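Local coordinates for protein beta sliding clamp (Bartonella birtlesii LL-WM9, PDB 6PTR) that probably encircles DNA as a ring-shaped head-to-tail homodimer, tethering DNA polymerases for processive replication, and is bound here by the antibiotic griselimycin, at residues R10-R15 against E94-V99; D44-S49 against E70-I75. All coordinates share one frame; numbering follows the deposited sequence.

Contact 1 (R10-R15 against E94-V99)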
ATOM      1  N   ARG C  10     -15.447 -32.627 -12.423  1.00 27.25           N
ATOM      2  CA  ARG C  10     -14.474 -32.292 -13.458  1.00 24.67           C
ATOM      3  C   ARG C  10     -15.066 -31.181 -14.311  1.00 27.51           C
ATOM      4  O   ARG C  10     -16.090 -31.382 -14.969  1.00 24.35           O
ATOM      5  CB  ARG C  10     -14.129 -33.509 -14.316  1.00 25.29           C
ATOM      6  CG  ARG C  10     -13.046 -33.186 -15.312  1.00 29.93           C
ATOM      7  CD  ARG C  10     -12.457 -34.412 -15.958  1.00 34.48           C
ATOM      8  NE  ARG C  10     -11.607 -34.014 -17.074  1.00 49.06           N
ATOM      9  CZ  ARG C  10     -10.307 -33.754 -16.965  1.00 46.84           C
ATOM     10  NH1 ARG C  10      -9.706 -33.872 -15.789  1.00 42.58           N
ATOM     11  NH2 ARG C  10      -9.609 -33.381 -18.030  1.00 40.04           N
ATOM     12  N   ILE C  11     -14.445 -30.005 -14.301  1.00 25.00           N
ATOM     13  CA  ILE C  11     -14.945 -28.872 -15.075  1.00 23.31           C
ATOM     14  C   ILE C  11     -13.779 -28.181 -15.759  1.00 25.17           C
ATOM     15  O   ILE C  11     -12.665 -28.145 -15.235  1.00 26.64           O
ATOM     16  CB  ILE C  11     -15.717 -27.864 -14.201  1.00 27.69           C
ATOM     17  CG1 ILE C  11     -14.850 -27.405 -13.031  1.00 25.12           C
ATOM     18  CG2 ILE C  11     -17.013 -28.502 -13.717  1.00 28.35           C
ATOM     19  CD1 ILE C  11     -15.532 -26.337 -12.111  1.00 28.49           C
ATOM     20  N   THR C  12     -14.042 -27.653 -16.951  1.00 26.04           N
ATOM     21  CA  THR C  12     -13.084 -26.811 -17.662  1.00 24.86           C
ATOM     22  C   THR C  12     -13.688 -25.419 -17.746  1.00 26.01           C
ATOM     23  O   THR C  12     -14.782 -25.263 -18.287  1.00 26.99           O
ATOM     24  CB  THR C  12     -12.805 -27.362 -19.065  1.00 29.12           C
ATOM     25  OG1 THR C  12     -12.231 -28.669 -18.963  1.00 29.44           O
ATOM     26  CG2 THR C  12     -11.843 -26.443 -19.837  1.00 29.53           C
ATOM     27  N   VAL C  13     -12.993 -24.415 -17.208  1.00 24.98           N
ATOM     28  CA  VAL C  13     -13.559 -23.074 -17.145  1.00 27.07           C
ATOM     29  C   VAL C  13     -12.614 -22.082 -17.802  1.00 27.52           C
ATOM     30  O   VAL C  13     -11.410 -22.314 -17.916  1.00 29.09           O
ATOM     31  CB  VAL C  13     -13.839 -22.656 -15.699  1.00 25.95           C
ATOM     32  CG1 VAL C  13     -14.846 -23.617 -15.092  1.00 25.09           C
ATOM     33  CG2 VAL C  13     -12.534 -22.644 -14.919  1.00 22.57           C
ATOM     34  N   ASP C  14     -13.184 -20.962 -18.247  1.00 26.57           N
ATOM     35  CA  ASP C  14     -12.372 -19.863 -18.740  1.00 26.36           C
ATOM     36  C   ASP C  14     -11.688 -19.205 -17.553  1.00 25.09           C
ATOM     37  O   ASP C  14     -12.332 -18.904 -16.544  1.00 26.59           O
ATOM     38  CB  ASP C  14     -13.249 -18.865 -19.501  1.00 32.64           C
ATOM     39  CG  ASP C  14     -12.479 -17.649 -19.983  1.00 41.57           C
ATOM     40  OD1 ASP C  14     -11.687 -17.775 -20.942  1.00 38.46           O
ATOM     41  OD2 ASP C  14     -12.681 -16.557 -19.408  1.00 36.46           O
ATOM     42  N   ARG C  15     -10.377 -18.973 -17.667  1.00 24.24           N
ATOM     43  CA  ARG C  15      -9.649 -18.399 -16.537  1.00 26.09           C
ATOM     44  C   ARG C  15     -10.223 -17.041 -16.139  1.00 25.94           C
ATOM     45  O   ARG C  15     -10.466 -16.780 -14.955  1.00 28.46           O
ATOM     46  CB  ARG C  15      -8.168 -18.287 -16.877  1.00 26.87           C
ATOM     47  CG  ARG C  15      -7.345 -17.631 -15.783  1.00 28.15           C
ATOM     48  CD  ARG C  15      -7.205 -16.132 -16.021  1.00 27.64           C
ATOM     49  NE  ARG C  15      -6.471 -15.500 -14.927  1.00 33.65           N
ATOM     50  CZ  ARG C  15      -6.437 -14.191 -14.696  1.00 36.49           C
ATOM     51  NH1 ARG C  15      -7.111 -13.345 -15.469  1.00 32.96           N
ATOM     52  NH2 ARG C  15      -5.733 -13.726 -13.672  1.00 37.89           N
ATOM     53  N   GLU C  94      -7.477 -21.692 -20.352  1.00 37.98           N
ATOM     54  CA  GLU C  94      -8.502 -22.512 -19.719  1.00 35.49           C
ATOM     55  C   GLU C  94      -7.915 -23.225 -18.512  1.00 31.20           C
ATOM     56  O   GLU C  94      -6.712 -23.470 -18.431  1.00 37.30           O
ATOM     57  CB  GLU C  94      -9.079 -23.551 -20.688  1.00 39.05           C
ATOM     58  CG  GLU C  94      -9.964 -22.955 -21.758  1.00 47.34           C
ATOM     59  CD  GLU C  94     -10.610 -24.008 -22.634  1.00 58.45           C
ATOM     60  OE1 GLU C  94      -9.957 -25.042 -22.914  1.00 53.45           O
ATOM     61  OE2 GLU C  94     -11.775 -23.795 -23.038  1.00 64.68           O
ATOM     62  N   ILE C  95      -8.785 -23.565 -17.572  1.00 25.84           N
ATOM     63  CA  ILE C  95      -8.387 -24.228 -16.336  1.00 20.93           C
ATOM     64  C   ILE C  95      -9.265 -25.451 -16.168  1.00 24.79           C
ATOM     65  O   ILE C  95     -10.489 -25.336 -16.233  1.00 27.52           O
ATOM     66  CB  ILE C  95      -8.558 -23.316 -15.112  1.00 22.91           C
ATOM     67  CG1 ILE C  95      -7.816 -22.001 -15.302  1.00 27.59           C
ATOM     68  CG2 ILE C  95      -8.052 -24.018 -13.872  1.00 26.54           C
ATOM     69  CD1 ILE C  95      -8.174 -21.003 -14.217  1.00 30.53           C
ATOM     70  N   VAL C  96      -8.650 -26.601 -15.913  1.00 23.33           N
ATOM     71  CA  VAL C  96      -9.388 -27.818 -15.595  1.00 22.45           C
ATOM     72  C   VAL C  96      -9.321 -28.050 -14.092  1.00 21.83           C
ATOM     73  O   VAL C  96      -8.230 -28.178 -13.523  1.00 25.74           O
ATOM     74  CB  VAL C  96      -8.837 -29.028 -16.361  1.00 21.49           C
ATOM     75  CG1 VAL C  96      -9.621 -30.285 -15.975  1.00 27.86           C
ATOM     76  CG2 VAL C  96      -8.911 -28.798 -17.874  1.00 25.62           C
ATOM     77  N   LEU C  97     -10.484 -28.089 -13.443  1.00 22.23           N
ATOM     78  CA  LEU C  97     -10.599 -28.336 -12.013  1.00 22.74           C
ATOM     79  C   LEU C  97     -11.218 -29.716 -11.831  1.00 26.94           C
ATOM     80  O   LEU C  97     -12.289 -29.994 -12.382  1.00 26.69           O
ATOM     81  CB  LEU C  97     -11.456 -27.250 -11.351  1.00 26.65           C
ATOM     82  CG  LEU C  97     -10.994 -25.826 -11.697  1.00 27.18           C
ATOM     83  CD1 LEU C  97     -12.043 -24.774 -11.331  1.00 38.07           C
ATOM     84  CD2 LEU C  97      -9.704 -25.521 -11.011  1.00 31.72           C
ATOM     85  N   SER C  98     -10.537 -30.603 -11.105  1.00 24.01           N
ATOM     86  CA  SER C  98     -11.051 -31.970 -11.047  1.00 24.64           C
ATOM     87  C   SER C  98     -10.721 -32.611  -9.707  1.00 30.77           C
ATOM     88  O   SER C  98      -9.689 -32.334  -9.102  1.00 28.74           O
ATOM     89  CB  SER C  98     -10.512 -32.835 -12.198  1.00 30.45           C
ATOM     90  OG  SER C  98      -9.107 -32.935 -12.147  1.00 31.43           O
ATOM     91  N   VAL C  99     -11.612 -33.485  -9.259  1.00 27.25           N
ATOM     92  CA  VAL C  99     -11.456 -34.209  -8.003  1.00 29.20           C
ATOM     93  C   VAL C  99     -11.255 -35.680  -8.334  1.00 31.50           C
ATOM     94  O   VAL C  99     -11.977 -36.230  -9.169  1.00 40.57           O
ATOM     95  CB  VAL C  99     -12.693 -34.016  -7.103  1.00 26.03           C
ATOM     96  CG1 VAL C  99     -12.588 -34.871  -5.843  1.00 36.13           C
ATOM     97  CG2 VAL C  99     -12.895 -32.534  -6.776  1.00 29.69           C
TER
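The guanidinium of R10 reaches across to the neighbouring strand and lays one face over V96, whose CG1 sits above it, toward the rim, within 3.6 Å of R10 NH1. CG of R10 stands anti to the backbone N (chi1 -176°) and the chain runs extended to NE, so the aliphatic part passes S98, its CG 4.0 Å from S98 CB. An arginine suits this partly exposed place because its aliphatic stem packs on S98, its planar head covers V96, and NE, at the base of that head, forms a salt bridge with E70. Further along the same face, T12 turns its OG1 to V96 CG2 at 3.5 Å. Its methyl CG2 faces the carboxylate of E94 instead, T12 CG2 lying 3.9 Å from E94 OE1.

On the buried face the branched residues I11, V13 and I95, with L97, pack against one another, their side chains crossing obliquely. I11 CG1 takes the crowded position between backbone N and carbonyl carbon (chi1 55°), which brings it to 3.8 Å from L97 CB. V13 CG2, in the same kind of position, packs against I95 CB and L97 CD1. At the far end I95 CD1 abuts CB of R15, 3.8 Å away, where the helix begins; D14, at the N-cap, accepts a hydrogen bond from Q17 N through OD2.

Antiparallel pairing fixes this alternation. In each of the hydrogen-bonded pairs I11–L97 and V13–I95, both residues donate one N–H and accept one, with V13 N to I95 O at 2.8 Å. Within this chain, strand 10-14 is outermost in its four-stranded sheet of the N-terminal DNA-clamp domain, and strand 94-99 pairs on its other side with 106-111. Helix 15-26, through F18, and strand 59-69, through F65, V67 and I69, cover the apolar face.

Contact 2 (D44-S49 against E70-I75)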
ATOM      1  N   ASP C  44     -19.496 -25.737  -6.705  1.00 17.01           N
ATOM      2  CA  ASP C  44     -20.568 -26.711  -6.913  1.00 19.00           C
ATOM      3  C   ASP C  44     -20.948 -26.677  -8.381  1.00 23.02           C
ATOM      4  O   ASP C  44     -21.476 -25.669  -8.859  1.00 27.75           O
ATOM      5  CB  ASP C  44     -21.781 -26.400  -6.024  1.00 25.76           C
ATOM      6  CG  ASP C  44     -22.600 -27.632  -5.691  1.00 38.67           C
ATOM      7  OD1 ASP C  44     -22.655 -28.564  -6.520  1.00 42.21           O
ATOM      8  OD2 ASP C  44     -23.211 -27.671  -4.603  1.00 43.95           O
ATOM      9  N   ALA C  45     -20.690 -27.781  -9.094  1.00 20.16           N
ATOM     10  CA  ALA C  45     -20.890 -27.867 -10.533  1.00 24.68           C
ATOM     11  C   ALA C  45     -22.016 -28.849 -10.833  1.00 25.15           C
ATOM     12  O   ALA C  45     -21.901 -30.041 -10.540  1.00 25.78           O
ATOM     13  CB  ALA C  45     -19.601 -28.307 -11.219  1.00 23.77           C
ATOM     14  N   GLU C  46     -23.105 -28.353 -11.408  1.00 22.82           N
ATOM     15  CA  GLU C  46     -24.228 -29.223 -11.739  1.00 24.78           C
ATOM     16  C   GLU C  46     -25.067 -28.510 -12.784  1.00 28.35           C
ATOM     17  O   GLU C  46     -25.152 -27.281 -12.774  1.00 27.48           O
ATOM     18  CB  GLU C  46     -25.064 -29.522 -10.484  1.00 30.45           C
ATOM     19  CG  GLU C  46     -25.824 -30.804 -10.498  1.00 53.20           C
ATOM     20  CD  GLU C  46     -26.649 -30.944  -9.243  1.00 65.69           C
ATOM     21  OE1 GLU C  46     -27.484 -31.868  -9.175  1.00 75.20           O
ATOM     22  OE2 GLU C  46     -26.461 -30.113  -8.327  1.00 65.69           O
ATOM     23  N   ASN C  47     -25.660 -29.290 -13.697  1.00 28.27           N
ATOM     24  CA  ASN C  47     -26.696 -28.795 -14.610  1.00 30.14           C
ATOM     25  C   ASN C  47     -26.247 -27.545 -15.376  1.00 29.70           C
ATOM     26  O   ASN C  47     -26.961 -26.541 -15.453  1.00 31.41           O
ATOM     27  CB  ASN C  47     -27.990 -28.513 -13.852  1.00 31.95           C
ATOM     28  CG  ASN C  47     -28.536 -29.742 -13.155  1.00 38.65           C
ATOM     29  OD1 ASN C  47     -28.463 -30.854 -13.678  1.00 38.42           O
ATOM     30  ND2 ASN C  47     -29.069 -29.546 -11.957  1.00 45.78           N
ATOM     31  N   GLY C  48     -25.065 -27.630 -15.972  1.00 29.16           N
ATOM     32  CA  GLY C  48     -24.545 -26.546 -16.792  1.00 29.24           C
ATOM     33  C   GLY C  48     -24.176 -25.285 -16.036  1.00 30.87           C
ATOM     34  O   GLY C  48     -24.047 -24.224 -16.650  1.00 28.45           O
ATOM     35  N   SER C  49     -23.991 -25.363 -14.722  1.00 25.41           N
ATOM     36  CA  SER C  49     -23.698 -24.157 -13.956  1.00 23.89           C
ATOM     37  C   SER C  49     -22.704 -24.475 -12.858  1.00 27.58           C
ATOM     38  O   SER C  49     -22.756 -25.553 -12.266  1.00 26.07           O
ATOM     39  CB  SER C  49     -24.999 -23.571 -13.371  1.00 27.74           C
ATOM     40  OG  SER C  49     -24.712 -22.465 -12.522  1.00 31.84           O
ATOM     41  N   GLU C  70     -18.241 -31.404 -17.441  1.00 27.90           N
ATOM     42  CA  GLU C  70     -17.855 -32.751 -17.848  1.00 31.56           C
ATOM     43  C   GLU C  70     -18.336 -33.794 -16.844  1.00 28.86           C
ATOM     44  O   GLU C  70     -18.962 -34.792 -17.224  1.00 30.96           O
ATOM     45  CB  GLU C  70     -16.340 -32.834 -18.035  1.00 30.23           C
ATOM     46  CG  GLU C  70     -15.884 -34.170 -18.610  1.00 37.94           C
ATOM     47  CD  GLU C  70     -14.411 -34.173 -19.008  1.00 42.44           C
ATOM     48  OE1 GLU C  70     -13.754 -33.101 -18.940  1.00 36.68           O
ATOM     49  OE2 GLU C  70     -13.918 -35.252 -19.390  1.00 42.40           O
ATOM     50  N   LYS C  71     -18.057 -33.587 -15.559  1.00 27.47           N
ATOM     51  CA  LYS C  71     -18.601 -34.443 -14.508  1.00 29.86           C
ATOM     52  C   LYS C  71     -19.087 -33.564 -13.369  1.00 25.93           C
ATOM     53  O   LYS C  71     -18.320 -32.756 -12.841  1.00 26.74           O
ATOM     54  CB  LYS C  71     -17.569 -35.427 -13.963  1.00 32.55           C
ATOM     55  CG  LYS C  71     -16.945 -36.356 -14.961  1.00 42.35           C
ATOM     56  CD  LYS C  71     -15.922 -37.252 -14.251  1.00 56.35           C
ATOM     57  CE  LYS C  71     -16.559 -38.005 -13.070  1.00 67.67           C
ATOM     58  NZ  LYS C  71     -15.573 -38.795 -12.265  1.00 69.61           N
ATOM     59  N   ALA C  72     -20.358 -33.735 -12.989  1.00 27.87           N
ATOM     60  CA  ALA C  72     -20.912 -32.936 -11.909  1.00 25.27           C
ATOM     61  C   ALA C  72     -20.253 -33.306 -10.586  1.00 25.80           C
ATOM     62  O   ALA C  72     -19.811 -34.445 -10.380  1.00 29.26           O
ATOM     63  CB  ALA C  72     -22.420 -33.142 -11.801  1.00 27.88           C
ATOM     64  N   GLY C  73     -20.237 -32.348  -9.675  1.00 23.12           N
ATOM     65  CA  GLY C  73     -19.720 -32.597  -8.346  1.00 28.47           C
ATOM     66  C   GLY C  73     -19.410 -31.298  -7.639  1.00 26.28           C
ATOM     67  O   GLY C  73     -19.597 -30.208  -8.175  1.00 23.42           O
ATOM     68  N   ALA C  74     -18.894 -31.438  -6.420  1.00 22.57           N
ATOM     69  CA  ALA C  74     -18.579 -30.259  -5.634  1.00 19.19           C
ATOM     70  C   ALA C  74     -17.384 -30.543  -4.738  1.00 21.01           C
ATOM     71  O   ALA C  74     -17.035 -31.694  -4.461  1.00 22.01           O
ATOM     72  CB  ALA C  74     -19.777 -29.818  -4.786  1.00 20.02           C
ATOM     73  N   ILE C  75     -16.775 -29.455  -4.264  1.00 16.60           N
ATOM     74  CA  ILE C  75     -15.600 -29.544  -3.405  1.00 16.88           C
ATOM     75  C   ILE C  75     -15.394 -28.157  -2.819  1.00 16.99           C
ATOM     76  O   ILE C  75     -15.855 -27.164  -3.384  1.00 18.39           O
ATOM     77  CB  ILE C  75     -14.371 -30.013  -4.234  1.00 20.10           C
ATOM     78  CG1 ILE C  75     -13.204 -30.395  -3.325  1.00 25.79           C
ATOM     79  CG2 ILE C  75     -13.922 -28.933  -5.205  1.00 20.52           C
ATOM     80  CD1 ILE C  75     -13.436 -31.663  -2.569  1.00 27.99           C
TER
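The carboxylate of D44 has the methyl of A74 over one face, with A74 CB 3.6 Å from D44 OD1, while D44 OD2 forms a salt bridge with K123. CG stands roughly anti to the backbone N (chi1 -153°), directing the acid across the non-hydrogen-bonded D44–A74 pair; alanine is small enough to leave room for it. The peptide groups of the next pair lock together: A45 N donates a hydrogen bond to G73 O at 2.8 Å, nearly along the C=O axis, and G73 N donates in return to A45 O at 3.0 Å, in the carbonyl plane. Glycine suits position 73 because its fully extended backbone (phi 163°) would press a CB against the carbonyl O of A72. A72 ends the pairing, its methyl CB 3.4 Å from A45 O.

A type I' turn from E46 to S49, bonded in both directions between those residues, closes the beta hairpin of strands 40-46 and 49-55. N47 and G48 occupy its positive-phi corners, which asparagine and glycine tolerate well. Within this chain strand 71-78 is outermost in its sheet; 40-46 lies beside it, while A45 packs inward on I11 of strand 10-14 and I69 of strand 59-69.

Both contacts are antiparallel strand pairings in the N-terminal domain, but they belong to different sheets. Contact 1 is partly buried, larger and rich in branched side chains on its inner face; contact 2 is a surface pairing, with small alanines, a glycine and a tight turn. Their centres lie about 11 Å apart, and R10 joins them: at the corner where the chain leaves strand 59-69, E70 and K71 both face R10 in a classic beta bulge, which R10 holds through backbone and side chain alike, its N probably bonding to K71 O at 2.9 Å. Apolar packing adds V99 on I75, so the two sheets pack together here.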